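Local coordinates for protein malate oxidoreductase (Thermotoga maritima, PDB 1VL6) that probably catalyses the NAD-dependent oxidative decarboxylation of malate to pyruvate, at residues Lys147-Leu152 / Ala203-Val208; Phe164-Gln169 / Leu328-Ile333. One frame throughout, in Å; residues are numbered along the deposited sequence.

Contact 1 (Lys147-Leu152 / Ala203-Val208); sequences KCFRIL and AGYNIV
Phe149 and Tyr205 put their rings together across the gap between helix 147-158 and helix 202-214, and most of this small, buried contact is theirs. The two rings meet obliquely, with centroids 4.4 Å apart and planes inclined at 47°. From Phe149 it is the CD1-CE1-CZ side that does the touching: CZ lies 3.6 Å from Tyr205 CB, while CE1 sits closest to CG and CD2 of the tyrosine. A chi1 of 180° swings the Tyr205 ring out toward Phe149. The backbones stay well apart, 9.3 Å between the CA atoms of Phe149 and Tyr205. Asn206 adds a lighter touch, its ND2 approaching the edge of the Phe149 ring near the ring plane, 4.2 Å from CE1.

Gly204, in the first turn of helix 202-214, fits the last glycine of a Rossmann-type GxGxxG motif; that helix would then be the one that follows the dinucleotide-binding loop, and Phe149 packs on it from the N-terminal part of the enzyme.

Farther out, the hydroxyl of Tyr205 is hydrogen-bonded to Glu243 and Lys209, which fixes the far end of that ring. The amide of Asn206 is held through ND2 by the carbonyl O of Ala202. Tyr240 of helix 239-246 brings another ring against Phe149.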
loop_
_atom_site.group_PDB
_atom_site.type_symbol
_atom_site.label_atom_id
_atom_site.label_comp_id
_atom_site.label_asym_id
_atom_site.label_seq_id
_atom_site.Cartn_x
_atom_site.Cartn_y
_atom_site.Cartn_z
ATOM N N LYS A 147 -16.088 -18.743 29.742
ATOM C CA LYS A 147 -16.983 -17.730 29.205
ATOM C C LYS A 147 -17.020 -17.716 27.673
ATOM O O LYS A 147 -18.033 -17.349 27.083
ATOM C CB LYS A 147 -16.701 -16.339 29.788
ATOM C CG LYS A 147 -15.628 -15.539 29.102
ATOM C CD LYS A 147 -15.164 -14.354 29.960
ATOM C CE LYS A 147 -14.047 -13.527 29.272
ATOM N NZ LYS A 147 -13.560 -12.407 30.192
ATOM N N CYS A 148 -15.948 -18.136 27.017
ATOM C CA CYS A 148 -15.927 -18.087 25.568
ATOM C C CYS A 148 -16.920 -19.088 24.945
ATOM O O CYS A 148 -17.268 -19.009 23.785
ATOM C CB CYS A 148 -14.502 -18.369 25.064
ATOM S SG CYS A 148 -13.992 -20.006 25.548
ATOM N N PHE A 149 -17.355 -20.070 25.688
ATOM C CA PHE A 149 -18.290 -20.997 25.093
ATOM C C PHE A 149 -19.612 -20.287 24.804
ATOM O O PHE A 149 -20.120 -20.295 23.677
ATOM C CB PHE A 149 -18.511 -22.191 26.028
ATOM C CG PHE A 149 -17.272 -23.049 26.238
ATOM C CD1 PHE A 149 -16.594 -23.577 25.172
ATOM C CD2 PHE A 149 -16.804 -23.322 27.513
ATOM C CE1 PHE A 149 -15.466 -24.371 25.372
ATOM C CE2 PHE A 149 -15.681 -24.127 27.719
ATOM C CZ PHE A 149 -15.022 -24.652 26.661
ATOM N N ARG A 150 -20.140 -19.642 25.840
ATOM C CA ARG A 150 -21.408 -18.917 25.754
ATOM C C ARG A 150 -21.248 -17.768 24.763
ATOM O O ARG A 150 -22.165 -17.517 23.962
ATOM C CB ARG A 150 -21.831 -18.363 27.128
ATOM C CG ARG A 150 -23.088 -18.972 27.793
ATOM C CD ARG A 150 -23.311 -18.559 29.324
ATOM N NE ARG A 150 -22.691 -19.479 30.315
ATOM C CZ ARG A 150 -21.420 -19.409 30.844
ATOM N NH1 ARG A 150 -20.543 -18.462 30.511
ATOM N NH2 ARG A 150 -21.013 -20.324 31.731
ATOM N N ILE A 151 -20.088 -17.094 24.792
ATOM C CA ILE A 151 -19.905 -15.939 23.921
ATOM C C ILE A 151 -19.965 -16.350 22.442
ATOM O O ILE A 151 -20.689 -15.751 21.639
ATOM C CB ILE A 151 -18.612 -15.194 24.251
ATOM C CG1 ILE A 151 -18.725 -14.563 25.640
ATOM C CG2 ILE A 151 -18.340 -14.100 23.215
ATOM C CD1 ILE A 151 -17.461 -13.897 26.109
ATOM N N LEU A 152 -19.231 -17.385 22.078
ATOM C CA LEU A 152 -19.293 -17.867 20.705
ATOM C C LEU A 152 -20.704 -18.271 20.289
ATOM O O LEU A 152 -21.164 -17.907 19.249
ATOM C CB LEU A 152 -18.352 -19.044 20.490
ATOM C CG LEU A 152 -18.355 -19.616 19.074
ATOM C CD1 LEU A 152 -17.915 -18.505 18.135
ATOM C CD2 LEU A 152 -17.430 -20.829 18.984
ATOM N N ALA A 203 -9.966 -25.248 23.496
ATOM C CA ALA A 203 -9.622 -26.191 22.470
ATOM C C ALA A 203 -10.125 -27.568 22.801
ATOM O O ALA A 203 -10.727 -28.216 21.935
ATOM C CB ALA A 203 -8.151 -26.220 22.320
ATOM N N GLY A 204 -9.835 -28.038 24.026
ATOM C CA GLY A 204 -10.108 -29.431 24.393
ATOM C C GLY A 204 -11.566 -29.854 24.237
ATOM O O GLY A 204 -11.891 -30.871 23.631
ATOM N N TYR A 205 -12.441 -29.025 24.767
ATOM C CA TYR A 205 -13.880 -29.162 24.636
ATOM C C TYR A 205 -14.274 -29.395 23.168
ATOM O O TYR A 205 -15.045 -30.326 22.855
ATOM C CB TYR A 205 -14.536 -27.870 25.155
ATOM C CG TYR A 205 -16.038 -27.820 25.088
ATOM C CD1 TYR A 205 -16.809 -28.412 26.078
ATOM C CD2 TYR A 205 -16.678 -27.171 24.055
ATOM C CE1 TYR A 205 -18.168 -28.389 26.032
ATOM C CE2 TYR A 205 -18.067 -27.120 24.006
ATOM C CZ TYR A 205 -18.798 -27.738 24.994
ATOM O OH TYR A 205 -20.146 -27.707 24.961
ATOM N N ASN A 206 -13.741 -28.559 22.272
ATOM C CA ASN A 206 -14.137 -28.653 20.882
ATOM C C ASN A 206 -13.499 -29.838 20.178
ATOM O O ASN A 206 -14.144 -30.487 19.310
ATOM C CB ASN A 206 -13.836 -27.386 20.134
ATOM C CG ASN A 206 -14.792 -26.279 20.476
ATOM O OD1 ASN A 206 -15.816 -26.149 19.832
ATOM N ND2 ASN A 206 -14.437 -25.431 21.438
ATOM N N ILE A 207 -12.252 -30.126 20.548
ATOM C CA ILE A 207 -11.549 -31.293 19.990
ATOM C C ILE A 207 -12.341 -32.561 20.323
ATOM O O ILE A 207 -12.557 -33.435 19.473
ATOM C CB ILE A 207 -10.118 -31.402 20.545
ATOM C CG1 ILE A 207 -9.219 -30.339 19.900
ATOM C CG2 ILE A 207 -9.554 -32.771 20.279
ATOM C CD1 ILE A 207 -8.000 -29.966 20.752
ATOM N N VAL A 208 -12.804 -32.658 21.559
ATOM C CA VAL A 208 -13.595 -33.825 21.940
ATOM C C VAL A 208 -14.809 -33.959 21.033
ATOM O O VAL A 208 -15.079 -35.022 20.497
ATOM C CB VAL A 208 -14.049 -33.706 23.389
ATOM C CG1 VAL A 208 -15.083 -34.815 23.751
ATOM C CG2 VAL A 208 -12.846 -33.739 24.304
#

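Contact 2 (Phe164-Gln169 / Leu328-Ile333)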
loop_
_atom_site.group_PDB
_atom_site.type_symbol
_atom_site.label_atom_id
_atom_site.label_comp_id
_atom_site.label_asym_id
_atom_site.label_seq_id
_atom_site.Cartn_x
_atom_site.Cartn_y
_atom_site.Cartn_z
ATOM N N PHE A 164 -16.290 -16.590 14.397
ATOM C CA PHE A 164 -15.344 -17.678 14.480
ATOM C C PHE A 164 -14.445 -17.374 15.666
ATOM O O PHE A 164 -14.010 -16.229 15.799
ATOM C CB PHE A 164 -14.513 -17.654 13.208
ATOM C CG PHE A 164 -13.463 -18.736 13.108
ATOM C CD1 PHE A 164 -13.822 -20.068 12.913
ATOM C CD2 PHE A 164 -12.122 -18.419 13.139
ATOM C CE1 PHE A 164 -12.854 -21.054 12.791
ATOM C CE2 PHE A 164 -11.133 -19.408 13.011
ATOM C CZ PHE A 164 -11.505 -20.728 12.838
ATOM N N HIS A 165 -14.174 -18.368 16.516
ATOM C CA HIS A 165 -13.137 -18.254 17.579
ATOM C C HIS A 165 -12.022 -19.278 17.363
ATOM O O HIS A 165 -12.246 -20.486 17.521
ATOM C CB HIS A 165 -13.765 -18.448 18.953
ATOM C CG HIS A 165 -12.816 -18.284 20.093
ATOM N ND1 HIS A 165 -13.089 -18.779 21.346
ATOM C CD2 HIS A 165 -11.607 -17.688 20.181
ATOM C CE1 HIS A 165 -12.090 -18.485 22.161
ATOM N NE2 HIS A 165 -11.169 -17.835 21.476
ATOM N N ASP A 166 -10.849 -18.804 16.961
ATOM C CA ASP A 166 -9.721 -19.688 16.682
ATOM C C ASP A 166 -9.489 -20.815 17.634
ATOM O O ASP A 166 -9.404 -21.961 17.236
ATOM C CB ASP A 166 -8.407 -18.936 16.743
ATOM C CG ASP A 166 -8.092 -18.312 15.492
ATOM O OD1 ASP A 166 -8.589 -17.197 15.229
ATOM O OD2 ASP A 166 -7.373 -18.967 14.697
ATOM N N ASP A 167 -9.271 -20.451 18.883
ATOM C CA ASP A 167 -8.807 -21.397 19.883
ATOM C C ASP A 167 -9.775 -22.527 20.077
ATOM O O ASP A 167 -9.393 -23.600 20.516
ATOM C CB ASP A 167 -8.592 -20.675 21.214
ATOM C CG ASP A 167 -7.513 -19.596 21.100
ATOM O OD1 ASP A 167 -6.354 -20.107 21.032
ATOM O OD2 ASP A 167 -7.735 -18.316 20.974
ATOM N N GLN A 168 -11.026 -22.290 19.737
ATOM C CA GLN A 168 -12.048 -23.302 19.765
ATOM C C GLN A 168 -12.114 -24.004 18.432
ATOM O O GLN A 168 -11.804 -25.187 18.354
ATOM C CB GLN A 168 -13.413 -22.662 20.091
ATOM C CG GLN A 168 -13.561 -22.046 21.497
ATOM C CD GLN A 168 -15.030 -21.785 21.869
ATOM O OE1 GLN A 168 -15.843 -22.704 21.860
ATOM N NE2 GLN A 168 -15.351 -20.548 22.220
ATOM N N GLN A 169 -12.542 -23.278 17.395
ATOM C CA GLN A 169 -12.943 -23.911 16.107
ATOM C C GLN A 169 -11.741 -24.182 15.199
ATOM O O GLN A 169 -11.667 -25.208 14.529
ATOM C CB GLN A 169 -14.039 -23.089 15.362
ATOM C CG GLN A 169 -15.307 -22.888 16.226
ATOM C CD GLN A 169 -16.191 -21.752 15.778
ATOM O OE1 GLN A 169 -15.744 -20.613 15.734
ATOM N NE2 GLN A 169 -17.440 -22.059 15.402
ATOM N N LEU A 328 -3.301 -22.730 9.607
ATOM C CA LEU A 328 -3.730 -23.484 8.439
ATOM C C LEU A 328 -5.211 -23.351 8.194
ATOM O O LEU A 328 -5.674 -23.621 7.070
ATOM C CB LEU A 328 -3.417 -24.961 8.609
ATOM C CG LEU A 328 -1.950 -25.337 8.668
ATOM C CD1 LEU A 328 -1.783 -26.730 9.231
ATOM C CD2 LEU A 328 -1.379 -25.263 7.297
ATOM N N ALA A 329 -5.965 -22.945 9.222
ATOM C CA ALA A 329 -7.446 -22.994 9.157
ATOM C C ALA A 329 -8.107 -21.642 8.998
ATOM O O ALA A 329 -8.963 -21.470 8.126
ATOM C CB ALA A 329 -7.991 -23.666 10.384
ATOM N N PHE A 330 -7.749 -20.681 9.848
ATOM C CA PHE A 330 -8.530 -19.432 9.896
ATOM C C PHE A 330 -8.546 -18.589 8.604
ATOM O O PHE A 330 -9.552 -18.016 8.277
ATOM C CB PHE A 330 -8.208 -18.596 11.137
ATOM C CG PHE A 330 -6.871 -17.917 11.137
ATOM C CD1 PHE A 330 -6.628 -16.797 10.331
ATOM C CD2 PHE A 330 -5.879 -18.330 12.023
ATOM C CE1 PHE A 330 -5.396 -16.148 10.371
ATOM C CE2 PHE A 330 -4.639 -17.702 12.057
ATOM C CZ PHE A 330 -4.391 -16.616 11.237
ATOM N N PRO A 331 -7.469 -18.503 7.841
ATOM C CA PRO A 331 -7.544 -17.657 6.679
ATOM C C PRO A 331 -8.616 -18.140 5.705
ATOM O O PRO A 331 -9.462 -17.347 5.247
ATOM C CB PRO A 331 -6.132 -17.710 6.107
ATOM C CG PRO A 331 -5.298 -18.096 7.294
ATOM C CD PRO A 331 -6.128 -19.076 8.013
ATOM N N GLY A 332 -8.600 -19.427 5.396
ATOM C CA GLY A 332 -9.544 -19.973 4.416
ATOM C C GLY A 332 -10.945 -19.965 4.944
ATOM O O GLY A 332 -11.871 -19.639 4.224
ATOM N N ILE A 333 -11.103 -20.339 6.204
ATOM C CA ILE A 333 -12.416 -20.428 6.803
ATOM C C ILE A 333 -13.087 -19.076 6.807
ATOM O O ILE A 333 -14.239 -18.934 6.409
ATOM C CB ILE A 333 -12.300 -20.872 8.229
ATOM C CG1 ILE A 333 -11.836 -22.342 8.284
ATOM C CG2 ILE A 333 -13.649 -20.647 8.916
ATOM C CD1 ILE A 333 -11.941 -23.004 9.654
#
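Segment 164-169 runs from the end of strand 163-165 into the start of helix 166-186, and the first turn of helix 330-340 comes up beside it, with the CA atoms of Asp166 and Phe330 6.9 Å apart. The turn at 166-169 is of the wider pi type. Gln169 folds back on the strand end: its OE1 accepts His165 N at 2.8 Å, in the carbonyl plane. Across the contact, Ile333 N bonds to Ala329 O and opens helix 330-340.

Phe164 carries the apolar part. With chi1 at -180° its ring extends toward the helix, and Ile333 lies over one face through CG2, while Ile333 CD1 comes to 3.8 Å from Phe164 CE1. On the CE2 side the neighbour is Phe330 CB, at 3.6 Å from that atom; the two phenylalanine side chains cross at about a right angle.

Strand 163-165 is an outermost strand of the four-stranded parallel sheet within this chain, bonded through Phe164 to strand 137-140, and helix 330-340, from the later part of the chain, packs against it here.

Asp166 turns its carboxylate to the Phe330 ring, the two planes 74° apart, with OD2 nearest CD2. The other oxygen, OD1, takes a salt bridge from Lys99 and a hydrogen bond from Asn139. The acidic cluster of Asp166, Asp167 and Glu141, with Lys99 beside it, is consistent with the active-site region of malic enzymes. Lys99 also makes a cation-pi contact with Phe330, and Phe103 of the same helix 89-107 meets that ring.

How the contacts relate
The centres of contacts 1 and 2 lie about 13 Å apart, and their segments alternate along the chain: 147-152, 164-169, 203-208, 328-333. Helix 147-158 leads into strand 163-165 and then helix 166-186, whose first turn belongs to contact 2 and reaches contact 1 through Gln168. Its NE2 is 2.9 Å from Cys148 O and its OE1 3.1 Å from Asn206 ND2, both probable hydrogen bonds, so one amide ties both helices of contact 1 to the helix start of contact 2. Contact 1 joins helix 147-158 to the helix after the presumed dinucleotide-binding loop; contact 2 brings the chain back from the six-stranded sheet, past its strand 312-315, onto the parallel sheet.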